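Side-chain contacts in beta-N-acetylhexosaminidase (Thermotoga neapolitana, PDB 5BZA), which probably hydrolyses terminal non-reducing N-acetyl-D-hexosamine residues from N-acetyl-beta-D-hexosaminides, as a member of glycosyl hydrolase family 3: residues Asp170-Tyr174 against Leu175-Val179; Leu223-Lys226 against Leu227-Val231; Ser244-Met247 against Glu248-Ala251. All coordinates share one frame; numbering follows the deposited sequence.

In the fold
All three contacts are local ones in the TIM-barrel domain of this family 3 enzyme. Interaction 1 comes first, in the loop between strand 156-162 and helix 183-188. Interaction 2 follows at the start of helix 225-235, which links the neighbouring parallel strands 205-208 and 241-243, and interaction 3 is the turn leaving strand 241-243 for helix 250-253. Interactions 1 and 3 have centres about 11 Å apart and touch, Ser172 O probably hydrogen-bonding to Ala251 N and His173 packing on Met249. They thus bring two metal-binding loops together beside the barrel strands. Interaction 2, centred about 19 Å and 17 Å from them, is scaffold in a crossover helix.

Interaction 1: residues Asp170-Tyr174 against Leu175-Val179; sequences DDSHY and LLPTV. With CD (cadmium ion), chain O.
Asp170 lays its side chain obliquely across that of Leu175 and also packs its CB against Pro177, where the loop folds back on itself round an Asx turn at Asp171. Leu175 CD1 touches Asp170 CG at 3.4 Å, so a methyl group leans on the carbon of the carboxylate. Asp170 CB meets Pro177 CB, also at 3.4 Å, and the proline ring reaches on to the carbonyl oxygen of Asp170 and toward Ser172. The Leu175 branch gets to Asp170 because its CG sits between the backbone N and the carbonyl carbon (chi1 44°), which, together with chi2, directs CD1 to the Asp170 side chain.

Asp171 faces the other way, and both its backbone and its carboxylate hold the turn. Its carbonyl oxygen takes two donors, Tyr174 N and, nearly straight at 167°, Leu175 N at 3.1 Å. Its OD1 accepts from His173 N at 2.7 Å, the bond that defines the Asx turn. With CG anti to the backbone nitrogen (chi1 -172°), the same carboxylate reaches the cadmium ion through both oxygens, Asp171 OD2 lying 2.6 Å from it. His173 supplies ND1 to the ion at 2.6 Å, while Asp171 OD1 lies in the plane of the imidazole at its edge; one oxygen thus ties the backbone and the metal together. The Asp-Ser-His sequence belongs to the signature loop of family 3 N-acetylglucosaminidases. Between the two ligands, Ser172 turns its hydroxyl to His165 NE2, while its CA-H points at Leu175 O. A water molecule closes the far end, donating to Asp170 OD2 and accepting from Thr178 N, at 2.6 Å in each case.

Interaction 2: residues Leu223-Lys226 against Leu227-Val231; sequences LSKK and LITEV
Ser224 caps the N-terminus of helix 225-235: its OG accepts from Leu227 N at 3.0 Å with the N-H nearly straight, at 166°. The hydroxyl reaches forward because OG stands anti to the backbone nitrogen of Ser224 (chi1 165°), and it also lies against CB and CG of Leu227. Just beside it, Ser224 O receives Ile228 N at 2.9 Å, so residue 224 satisfies two N-H groups of the first turn.

One turn on, Lys226 and Glu230 form a salt bridge, NZ to OE1 at 3.0 Å. The lysine chain runs extended and bends only at its last torsion (chi4 48°), which brings the ammonium group to OE1 from above the carboxylate plane rather than within it. Lys225 runs alongside Thr229 in the same direction, its CG 3.8 Å from Thr229 OG1.

Behind these side chains the backbone widens into a pi-type turn, with Val231 N bonded to Lys226 O at 3.0 Å. Farther out, Asp217 OD2 is hydrogen-bonded to the capping hydroxyl, and Thr229 OG1 is bonded to Ala268 O. Leu227 packs on Tyr213 and Ala221 of the nearby loops. The helix connects strands 205-208 and 241-243 in a beta-alpha-beta crossover, and Ile228 sets it against Ala268 of helix 258-268.

Interaction 3: residues Ser244-Met247 against Glu248-Ala251; sequences SDAM and EMKA
Met249 N bonds to Ala246 O at 3.1 Å, from well above the carbonyl plane, and so closes a type I turn from Ala246 to Met249; His210 NE2 is a second partner of that oxygen. This is the tightly packed, buried part. The Met249 side chain crosses that of Asp245 at about a right angle, and its last torsion (chi3 -70°) turns CE back toward Ala246. The methyl is modelled implausibly close to both Asp245 and Ala246, so its exact fit is doubtful. Asp245 OD1 accepts from Ala246 N at 2.8 Å, and Asp245 also binds cadmium together with His161. Replacing Asp245 by an alanine is likely to leave the cadmium ion one ligand short and the Ala246 N-H without its carboxylate partner. Glu248 doubles back at chi2, OE1 coming within 3.5 Å of Met247 N and hydrogen-bonding to Asp276 N.

The loose side belongs to Lys250, which is exposed, touches nothing in 244-247 and makes a salt bridge to Glu254. The turn carries the chain from strand 241-243 into helix 250-253, with Met247 packed against strand 273-275 and helices 258-268 and 281-293.

Interaction 1: residues Asp170-Tyr174 against Leu175-Val179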
loop_
_atom_site.group_PDB
_atom_site.type_symbol
_atom_site.label_atom_id
_atom_site.label_comp_id
_atom_site.label_asym_id
_atom_site.label_seq_id
_atom_site.Cartn_x
_atom_site.Cartn_y
_atom_site.Cartn_z
ATOM N N ASP B 170 -26.928 -18.709 -6.917
ATOM C CA ASP B 170 -26.249 -18.679 -8.200
ATOM C C ASP B 170 -25.384 -17.439 -8.454
ATOM O O ASP B 170 -25.646 -16.340 -7.944
ATOM C CB ASP B 170 -27.285 -18.839 -9.291
ATOM C CG ASP B 170 -27.796 -20.260 -9.375
ATOM O OD1 ASP B 170 -26.961 -21.181 -9.279
ATOM O OD2 ASP B 170 -29.024 -20.452 -9.492
ATOM N N ASP B 171 -24.334 -17.663 -9.236
ATOM C CA ASP B 171 -23.327 -16.664 -9.562
ATOM C C ASP B 171 -23.435 -16.121 -11.000
ATOM O O ASP B 171 -23.330 -16.894 -11.949
ATOM C CB ASP B 171 -21.958 -17.319 -9.325
ATOM C CG ASP B 171 -20.812 -16.355 -9.441
ATOM O OD1 ASP B 171 -20.760 -15.629 -10.465
ATOM O OD2 ASP B 171 -19.954 -16.349 -8.512
ATOM N N SER B 172 -23.552 -14.798 -11.169
ATOM C CA SER B 172 -23.734 -14.222 -12.514
ATOM C C SER B 172 -22.589 -14.499 -13.492
ATOM O O SER B 172 -22.779 -14.320 -14.704
ATOM C CB SER B 172 -23.910 -12.691 -12.483
ATOM O OG SER B 172 -24.731 -12.224 -11.442
ATOM N N HIS B 173 -21.398 -14.881 -13.004
ATOM C CA HIS B 173 -20.319 -15.226 -13.938
ATOM C C HIS B 173 -20.628 -16.585 -14.606
ATOM O O HIS B 173 -20.156 -16.863 -15.715
ATOM C CB HIS B 173 -18.927 -15.260 -13.261
ATOM C CG HIS B 173 -18.334 -13.903 -12.974
ATOM N ND1 HIS B 173 -18.674 -13.153 -11.869
ATOM C CD2 HIS B 173 -17.463 -13.144 -13.685
ATOM C CE1 HIS B 173 -18.009 -12.009 -11.884
ATOM N NE2 HIS B 173 -17.271 -11.975 -12.980
ATOM N N TYR B 174 -21.446 -17.416 -13.950
ATOM C CA TYR B 174 -21.723 -18.764 -14.468
ATOM C C TYR B 174 -23.100 -18.886 -15.191
ATOM O O TYR B 174 -23.199 -19.480 -16.271
ATOM C CB TYR B 174 -21.617 -19.784 -13.324
ATOM C CG TYR B 174 -20.266 -19.712 -12.601
ATOM C CD1 TYR B 174 -19.098 -19.360 -13.289
ATOM C CD2 TYR B 174 -20.160 -20.003 -11.234
ATOM C CE1 TYR B 174 -17.867 -19.280 -12.636
ATOM C CE2 TYR B 174 -18.924 -19.929 -10.572
ATOM C CZ TYR B 174 -17.784 -19.564 -11.280
ATOM O OH TYR B 174 -16.559 -19.483 -10.641
ATOM N N LEU B 175 -24.154 -18.309 -14.617
ATOM C CA LEU B 175 -25.489 -18.339 -15.239
ATOM C C LEU B 175 -26.298 -17.131 -14.767
ATOM O O LEU B 175 -25.806 -16.310 -13.979
ATOM C CB LEU B 175 -26.234 -19.646 -14.925
ATOM C CG LEU B 175 -26.143 -20.091 -13.459
ATOM C CD1 LEU B 175 -27.296 -19.535 -12.673
ATOM C CD2 LEU B 175 -26.146 -21.616 -13.354
ATOM N N LEU B 176 -27.524 -17.011 -15.263
ATOM C CA LEU B 176 -28.414 -15.956 -14.816
ATOM C C LEU B 176 -29.079 -16.424 -13.521
ATOM O O LEU B 176 -29.909 -17.323 -13.545
ATOM C CB LEU B 176 -29.451 -15.636 -15.908
ATOM C CG LEU B 176 -30.520 -14.570 -15.622
ATOM C CD1 LEU B 176 -29.805 -13.272 -15.263
ATOM C CD2 LEU B 176 -31.490 -14.385 -16.828
ATOM N N PRO B 177 -28.706 -15.820 -12.377
ATOM C CA PRO B 177 -29.350 -16.298 -11.151
ATOM C C PRO B 177 -30.782 -15.799 -11.072
ATOM O O PRO B 177 -31.177 -14.920 -11.841
ATOM C CB PRO B 177 -28.478 -15.700 -10.030
ATOM C CG PRO B 177 -27.200 -15.231 -10.724
ATOM C CD PRO B 177 -27.644 -14.832 -12.089
ATOM N N THR B 178 -31.537 -16.369 -10.145
ATOM C CA THR B 178 -32.919 -16.001 -9.919
ATOM C C THR B 178 -33.182 -15.701 -8.445
ATOM O O THR B 178 -32.741 -16.449 -7.566
ATOM C CB THR B 178 -33.843 -17.133 -10.422
ATOM O OG1 THR B 178 -33.859 -17.097 -11.855
ATOM C CG2 THR B 178 -35.261 -16.971 -9.892
ATOM N N VAL B 179 -33.854 -14.587 -8.168
ATOM C CA VAL B 179 -34.319 -14.287 -6.799
ATOM C C VAL B 179 -35.853 -14.324 -6.810
ATOM O O VAL B 179 -36.478 -13.647 -7.623
ATOM C CB VAL B 179 -33.800 -12.924 -6.298
ATOM C CG1 VAL B 179 -34.606 -12.394 -5.145
ATOM C CG2 VAL B 179 -32.303 -13.033 -5.932
HETATM CD CD CD O . -18.490 -14.496 -9.670
HETATM O O HOH W 1 -30.811 -18.612 -9.154
#

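Interaction 2: residues Leu223-Lys226 against Leu227-Val231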
loop_
_atom_site.group_PDB
_atom_site.type_symbol
_atom_site.label_atom_id
_atom_site.label_comp_id
_atom_site.label_asym_id
_atom_site.label_seq_id
_atom_site.Cartn_x
_atom_site.Cartn_y
_atom_site.Cartn_z
ATOM N N LEU B 223 -31.109 -5.239 -17.491
ATOM C CA LEU B 223 -31.852 -5.003 -18.731
ATOM C C LEU B 223 -33.341 -4.744 -18.522
ATOM O O LEU B 223 -34.112 -4.814 -19.468
ATOM C CB LEU B 223 -31.692 -6.205 -19.673
ATOM C CG LEU B 223 -30.225 -6.576 -19.881
ATOM C CD1 LEU B 223 -30.129 -7.756 -20.834
ATOM C CD2 LEU B 223 -29.441 -5.375 -20.369
ATOM N N SER B 224 -33.736 -4.466 -17.279
ATOM C CA SER B 224 -35.149 -4.365 -16.935
ATOM C C SER B 224 -35.620 -2.926 -16.759
ATOM O O SER B 224 -35.285 -2.272 -15.764
ATOM C CB SER B 224 -35.433 -5.155 -15.658
ATOM O OG SER B 224 -36.699 -4.793 -15.119
ATOM N N LYS B 225 -36.424 -2.457 -17.711
ATOM C CA LYS B 225 -37.006 -1.116 -17.654
ATOM C C LYS B 225 -37.914 -0.958 -16.434
ATOM O O LYS B 225 -38.042 0.123 -15.852
ATOM C CB LYS B 225 -37.816 -0.822 -18.919
ATOM C CG LYS B 225 -38.423 0.578 -18.927
ATOM C CD LYS B 225 -39.156 0.878 -20.232
ATOM C CE LYS B 225 -38.269 0.722 -21.475
ATOM N NZ LYS B 225 -38.952 1.283 -22.699
ATOM N N LYS B 226 -38.517 -2.049 -16.006
ATOM C CA LYS B 226 -39.362 -1.916 -14.851
ATOM C C LYS B 226 -38.497 -1.634 -13.632
ATOM O O LYS B 226 -38.717 -0.650 -12.932
ATOM C CB LYS B 226 -40.207 -3.166 -14.665
ATOM C CG LYS B 226 -41.142 -3.121 -13.462
ATOM C CD LYS B 226 -42.064 -4.345 -13.467
ATOM C CE LYS B 226 -43.106 -4.280 -12.349
ATOM N NZ LYS B 226 -43.790 -2.933 -12.303
ATOM N N LEU B 227 -37.454 -2.426 -13.447
ATOM C CA LEU B 227 -36.610 -2.295 -12.264
ATOM C C LEU B 227 -35.791 -0.991 -12.289
ATOM O O LEU B 227 -35.655 -0.338 -11.260
ATOM C CB LEU B 227 -35.679 -3.524 -12.149
ATOM C CG LEU B 227 -36.372 -4.785 -11.594
ATOM C CD1 LEU B 227 -35.538 -6.051 -11.763
ATOM C CD2 LEU B 227 -36.795 -4.611 -10.161
ATOM N N ILE B 228 -35.256 -0.590 -13.437
ATOM C CA ILE B 228 -34.409 0.607 -13.418
ATOM C C ILE B 228 -35.240 1.899 -13.552
ATOM O O ILE B 228 -34.986 2.868 -12.846
ATOM C CB ILE B 228 -33.309 0.547 -14.507
ATOM C CG1 ILE B 228 -32.442 -0.681 -14.322
ATOM C CG2 ILE B 228 -32.438 1.821 -14.500
ATOM C CD1 ILE B 228 -31.555 -0.920 -15.517
ATOM N N THR B 229 -36.257 1.931 -14.423
ATOM C CA THR B 229 -37.044 3.176 -14.529
ATOM C C THR B 229 -38.152 3.252 -13.470
ATOM O O THR B 229 -38.212 4.213 -12.695
ATOM C CB THR B 229 -37.717 3.370 -15.914
ATOM O OG1 THR B 229 -36.740 3.320 -16.959
ATOM C CG2 THR B 229 -38.413 4.746 -15.955
ATOM N N GLU B 230 -38.995 2.228 -13.392
ATOM C CA GLU B 230 -40.155 2.315 -12.506
ATOM C C GLU B 230 -39.696 2.284 -11.051
ATOM O O GLU B 230 -40.182 3.065 -10.207
ATOM C CB GLU B 230 -41.157 1.187 -12.774
ATOM C CG GLU B 230 -41.759 1.207 -14.161
ATOM C CD GLU B 230 -42.952 0.280 -14.294
ATOM O OE1 GLU B 230 -43.496 -0.153 -13.248
ATOM O OE2 GLU B 230 -43.308 -0.065 -15.447
ATOM N N VAL B 231 -38.785 1.372 -10.727
ATOM C CA VAL B 231 -38.361 1.319 -9.340
ATOM C C VAL B 231 -37.248 2.306 -9.028
ATOM O O VAL B 231 -37.419 3.159 -8.149
ATOM C CB VAL B 231 -37.941 -0.095 -8.936
ATOM C CG1 VAL B 231 -37.546 -0.134 -7.458
ATOM C CG2 VAL B 231 -39.098 -0.985 -9.161
#

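Interaction 3: residues Ser244-Met247 against Glu248-Ala251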
loop_
_atom_site.group_PDB
_atom_site.type_symbol
_atom_site.label_atom_id
_atom_site.label_comp_id
_atom_site.label_asym_id
_atom_site.label_seq_id
_atom_site.Cartn_x
_atom_site.Cartn_y
_atom_site.Cartn_z
ATOM N N SER B 244 -24.133 -0.833 -15.595
ATOM C CA SER B 244 -24.315 -2.271 -15.610
ATOM C C SER B 244 -23.247 -2.956 -14.777
ATOM O O SER B 244 -22.126 -2.424 -14.584
ATOM C CB SER B 244 -24.288 -2.791 -17.051
ATOM O OG SER B 244 -22.976 -2.874 -17.594
ATOM N N ASP B 245 -23.545 -4.156 -14.300
ATOM C CA ASP B 245 -22.433 -5.050 -13.963
ATOM C C ASP B 245 -21.799 -5.410 -15.327
ATOM O O ASP B 245 -22.339 -5.035 -16.365
ATOM C CB ASP B 245 -22.879 -6.291 -13.184
ATOM C CG ASP B 245 -21.756 -6.869 -12.336
ATOM O OD1 ASP B 245 -20.592 -6.450 -12.557
ATOM O OD2 ASP B 245 -22.005 -7.764 -11.480
ATOM N N ALA B 246 -20.667 -6.108 -15.359
ATOM C CA ALA B 246 -19.949 -6.298 -16.648
ATOM C C ALA B 246 -20.795 -7.082 -17.650
ATOM O O ALA B 246 -21.215 -8.202 -17.377
ATOM C CB ALA B 246 -18.616 -6.996 -16.432
ATOM N N MET B 247 -21.030 -6.495 -18.824
ATOM C CA MET B 247 -21.988 -7.079 -19.794
ATOM C C MET B 247 -21.560 -8.419 -20.358
ATOM O O MET B 247 -22.397 -9.187 -20.811
ATOM C CB MET B 247 -22.215 -6.117 -20.963
ATOM C CG MET B 247 -23.084 -4.946 -20.644
ATOM S SD MET B 247 -24.783 -5.389 -20.184
ATOM C CE MET B 247 -25.471 -3.734 -20.151
ATOM N N GLU B 248 -20.255 -8.685 -20.358
ATOM C CA GLU B 248 -19.723 -9.904 -20.951
ATOM C C GLU B 248 -20.076 -11.088 -20.068
ATOM O O GLU B 248 -20.003 -12.218 -20.512
ATOM C CB GLU B 248 -18.189 -9.834 -21.124
ATOM C CG GLU B 248 -17.707 -8.748 -22.105
ATOM C CD GLU B 248 -17.325 -7.469 -21.382
ATOM O OE1 GLU B 248 -17.901 -7.230 -20.291
ATOM O OE2 GLU B 248 -16.433 -6.721 -21.880
ATOM N N MET B 249 -20.418 -10.845 -18.811
ATOM C CA MET B 249 -20.745 -11.955 -17.940
ATOM C C MET B 249 -21.876 -12.863 -18.527
ATOM O O MET B 249 -22.803 -12.404 -19.204
ATOM C CB MET B 249 -21.126 -11.457 -16.559
ATOM C CG MET B 249 -19.956 -11.258 -15.613
ATOM S SD MET B 249 -20.464 -10.565 -14.008
ATOM C CE MET B 249 -20.873 -8.972 -14.504
ATOM N N LYS B 250 -21.722 -14.158 -18.295
ATOM C CA LYS B 250 -22.502 -15.202 -18.934
ATOM C C LYS B 250 -24.003 -14.996 -18.713
ATOM O O LYS B 250 -24.804 -15.221 -19.618
ATOM C CB LYS B 250 -22.058 -16.554 -18.373
ATOM C CG LYS B 250 -21.048 -17.292 -19.221
ATOM C CD LYS B 250 -20.301 -18.352 -18.393
ATOM C CE LYS B 250 -19.220 -19.019 -19.217
ATOM N NZ LYS B 250 -19.790 -19.443 -20.543
ATOM N N ALA B 251 -24.365 -14.540 -17.510
ATOM C CA ALA B 251 -25.750 -14.244 -17.173
ATOM C C ALA B 251 -26.379 -13.367 -18.238
ATOM O O ALA B 251 -27.563 -13.545 -18.581
ATOM C CB ALA B 251 -25.850 -13.578 -15.813
#